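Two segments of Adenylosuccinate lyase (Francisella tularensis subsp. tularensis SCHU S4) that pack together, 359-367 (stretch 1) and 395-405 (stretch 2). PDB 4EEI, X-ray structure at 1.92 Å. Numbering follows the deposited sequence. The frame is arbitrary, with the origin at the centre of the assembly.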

# COMPACT_ATOMS: atom_id res chain seq x y z
N PHE B 359 -32.49 34.84 4.00
CA PHE B 359 -33.13 35.88 4.78
C PHE B 359 -34.60 36.06 4.39
O PHE B 359 -35.48 36.15 5.26
N LEU B 360 -34.87 36.11 3.09
CA LEU B 360 -36.24 36.34 2.63
C LEU B 360 -37.12 35.13 2.92
O LEU B 360 -38.27 35.26 3.33
N VAL B 361 -36.56 33.94 2.69
CA VAL B 361 -37.27 32.70 2.98
C VAL B 361 -37.68 32.65 4.45
O VAL B 361 -38.84 32.38 4.77
N ALA B 362 -36.73 32.95 5.33
CA ALA B 362 -36.98 32.89 6.77
C ALA B 362 -37.87 34.01 7.32
O ALA B 362 -38.45 33.87 8.40
N ASN B 363 -37.98 35.11 6.58
CA ASN B 363 -38.67 36.29 7.11
C ASN B 363 -39.88 36.77 6.32
O ASN B 363 -40.54 37.73 6.72
N THR B 364 -40.17 36.13 5.19
CA THR B 364 -41.37 36.44 4.43
C THR B 364 -42.21 35.18 4.28
O THR B 364 -41.69 34.08 4.41
N PRO B 365 -43.51 35.35 4.02
CA PRO B 365 -44.42 34.27 3.61
C PRO B 365 -44.15 33.77 2.18
O PRO B 365 -44.72 32.75 1.79
N PHE B 366 -43.32 34.47 1.42
CA PHE B 366 -42.99 34.08 0.05
C PHE B 366 -42.31 32.71 -0.02
O PHE B 366 -41.75 32.25 0.97
N MET B 367 -42.34 32.06 -1.18
CA MET B 367 -41.65 30.79 -1.33
C MET B 367 -40.33 30.93 -2.11
O MET B 367 -40.13 31.91 -2.83
N VAL B 395 -37.42 47.39 -1.99
CA VAL B 395 -38.32 46.62 -2.85
C VAL B 395 -39.36 45.83 -2.04
O VAL B 395 -40.53 45.79 -2.40
N MET B 396 -38.90 45.20 -0.97
CA MET B 396 -39.77 44.41 -0.10
C MET B 396 -40.95 45.22 0.41
O MET B 396 -42.09 44.76 0.37
N HIS B 397 -40.68 46.38 1.01
CA HIS B 397 -41.75 47.26 1.40
C HIS B 397 -42.47 47.85 0.21
O HIS B 397 -43.72 47.88 0.17
N ASP B 398 -41.70 48.33 -0.76
CA ASP B 398 -42.25 48.99 -1.94
C ASP B 398 -43.04 48.11 -2.91
O ASP B 398 -44.12 48.49 -3.37
N GLU B 399 -42.42 47.02 -3.34
CA GLU B 399 -43.10 46.01 -4.14
C GLU B 399 -44.17 45.21 -3.40
O GLU B 399 -45.25 44.96 -3.93
N HIS B 400 -43.85 44.79 -2.18
CA HIS B 400 -44.69 43.84 -1.45
C HIS B 400 -45.27 44.29 -0.14
O HIS B 400 -45.99 43.52 0.53
N ASN B 401 -45.00 45.53 0.27
CA ASN B 401 -45.52 46.03 1.54
C ASN B 401 -45.11 45.20 2.75
O ASN B 401 -45.89 45.00 3.68
N ILE B 402 -43.87 44.71 2.73
CA ILE B 402 -43.30 43.94 3.84
C ILE B 402 -42.25 44.72 4.63
O ILE B 402 -41.38 45.38 4.05
N ILE B 403 -42.34 44.65 5.95
CA ILE B 403 -41.46 45.41 6.84
C ILE B 403 -40.34 44.53 7.39
O ILE B 403 -40.60 43.56 8.11
N LEU B 404 -39.10 44.88 7.05
CA LEU B 404 -37.95 44.06 7.40
C LEU B 404 -36.80 44.90 7.96
O LEU B 404 -36.59 46.04 7.53
N ASP B 405 -36.05 44.34 8.90
CA ASP B 405 -34.79 44.94 9.31
C ASP B 405 -33.63 44.11 8.76
O ASP B 405 -33.08 43.25 9.45

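What holds the two stretches together? Mainly side-chain packing; no hydrogen bond crosses between them. Both stretches run out of a helix into a loop, and together they bury 412 Å². L404, covered more than any other residue here, points toward stretch 1 as an m,t rotamer that spreads its two methyls. CD2 of L404 lies 3.8 Å from CB of N363 and 4.4 Å from CE2 of F359, whereas CD1 of L404 sits 4.1 Å from CD2 of L360.

How do the helical residues of stretch 1 reach across? F359 points toward stretch 2, and its t rotamer (chi2 90°) carries CZ to 3.8 Å from the backbone O of D405. L360 leaves its backbone sideways, but the extended m,t conformation brings its end nearer, with CD2 4.0 Å from SD of M396. M396 points toward stretch 1 with chi1 at -108° and chi3 at -115°, both between wells, and chi2 p.

Where do the polar groups of N363 and T364 go? Their hydrogen bonds stay within stretch 1. N363, chi1 m, turns back so that ND2 donates to O of F359 at 3.0 Å. T364 is p, and OG1 donates to O of L360 at 2.7 Å; OG1 also accepts a weak bond from N of F366 at 3.1 Å. Carbon is left for the contact: CB of T364 lies 4.1 Å from CD1 of I402, whose m,t side chain also brings CD1 within 4.4 Å of CD of P365.

What closes the far end? F366, with chi1 at -103°, between wells, directs its ring edge toward the face of H400, an m rotamer. The planes stand at 87° with centroids 5.0 Å apart, and CE2 of F366 approaches CD2 of H400 to 3.2 Å. CE of M396 also lies at the F366 ring edge, 4.4 Å from CD2 of F366.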

# COMPACT_ATOMS: atom_id res chain seq x y z
CB PHE B 359 -32.39 37.21 4.68
CG PHE B 359 -32.78 38.18 5.76
CD1 PHE B 359 -32.10 38.20 6.96
CD2 PHE B 359 -33.87 39.02 5.59
CE1 PHE B 359 -32.47 39.07 7.97
CE2 PHE B 359 -34.25 39.90 6.60
CZ PHE B 359 -33.55 39.92 7.79
CB LEU B 360 -36.27 36.67 1.14
CG LEU B 360 -35.60 37.98 0.71
CD1 LEU B 360 -35.74 38.20 -0.78
CD2 LEU B 360 -36.20 39.15 1.47
CB VAL B 361 -36.39 31.47 2.64
CG1 VAL B 361 -36.99 30.19 3.22
CG2 VAL B 361 -36.23 31.33 1.13
CB ALA B 362 -35.67 32.86 7.52
CB ASN B 363 -37.68 37.44 7.32
CG ASN B 363 -36.71 37.16 8.45
OD1 ASN B 363 -37.09 37.17 9.62
ND2 ASN B 363 -35.45 36.92 8.11
CB THR B 364 -41.05 36.98 3.02
OG1 THR B 364 -40.65 35.91 2.16
CG2 THR B 364 -39.95 38.03 3.07
CB PRO B 365 -45.80 34.93 3.67
CG PRO B 365 -45.64 36.06 4.63
CD PRO B 365 -44.25 36.56 4.44
CB PHE B 366 -42.09 35.13 -0.60
CG PHE B 366 -42.80 36.04 -1.57
CD1 PHE B 366 -43.74 35.53 -2.46
CD2 PHE B 366 -42.53 37.40 -1.60
CE1 PHE B 366 -44.39 36.36 -3.35
CE2 PHE B 366 -43.18 38.24 -2.49
CZ PHE B 366 -44.11 37.72 -3.37
CB MET B 367 -42.55 29.70 -1.93
CG MET B 367 -42.75 28.49 -1.01
SD MET B 367 -44.01 28.69 0.27
CE MET B 367 -45.49 28.77 -0.73
CB VAL B 395 -37.54 45.63 -3.74
CG1 VAL B 395 -38.47 44.96 -4.73
CG2 VAL B 395 -36.41 46.33 -4.47
CB MET B 396 -38.97 43.84 1.06
CG MET B 396 -38.73 42.34 0.96
SD MET B 396 -38.35 41.78 -0.70
CE MET B 396 -39.77 40.75 -1.01
CB HIS B 397 -41.23 48.38 2.29
CG HIS B 397 -42.31 49.25 2.89
ND1 HIS B 397 -42.82 49.03 4.11
CD2 HIS B 397 -42.97 50.36 2.38
CE1 HIS B 397 -43.77 49.95 4.37
NE2 HIS B 397 -43.85 50.77 3.31
CB ASP B 398 -41.14 49.71 -2.71
CG ASP B 398 -40.86 51.10 -2.16
OD1 ASP B 398 -41.28 51.39 -1.03
OD2 ASP B 398 -40.21 51.90 -2.88
CB GLU B 399 -42.08 45.06 -4.78
CG GLU B 399 -41.18 45.72 -5.81
CD GLU B 399 -41.03 44.89 -7.07
OE1 GLU B 399 -41.83 43.95 -7.26
OE2 GLU B 399 -40.12 45.18 -7.87
CB HIS B 400 -43.94 42.53 -1.27
CG HIS B 400 -43.24 42.05 -2.52
ND1 HIS B 400 -41.99 42.42 -2.83
CD2 HIS B 400 -43.67 41.21 -3.54
CE1 HIS B 400 -41.63 41.85 -4.00
NE2 HIS B 400 -42.66 41.11 -4.43
CB ASN B 401 -47.05 46.14 1.47
CG ASN B 401 -47.61 47.12 2.48
OD1 ASN B 401 -48.47 47.94 2.15
ND2 ASN B 401 -47.13 47.04 3.71
CB ILE B 402 -42.72 42.59 3.33
CG1 ILE B 402 -43.84 41.70 2.79
CG2 ILE B 402 -41.95 41.86 4.43
CD1 ILE B 402 -43.38 40.33 2.33
CB ILE B 403 -42.25 46.09 7.98
CG1 ILE B 403 -42.90 47.38 7.49
CG2 ILE B 403 -41.33 46.41 9.16
CD1 ILE B 403 -44.07 47.17 6.53
CB LEU B 404 -37.45 43.30 6.18
CG LEU B 404 -38.36 42.23 5.58
CD1 LEU B 404 -37.80 41.76 4.26
CD2 LEU B 404 -38.51 41.07 6.54
CB ASP B 405 -34.69 45.06 10.83
CG ASP B 405 -33.50 45.90 11.27
OD1 ASP B 405 -32.98 46.66 10.43
OD2 ASP B 405 -33.10 45.79 12.44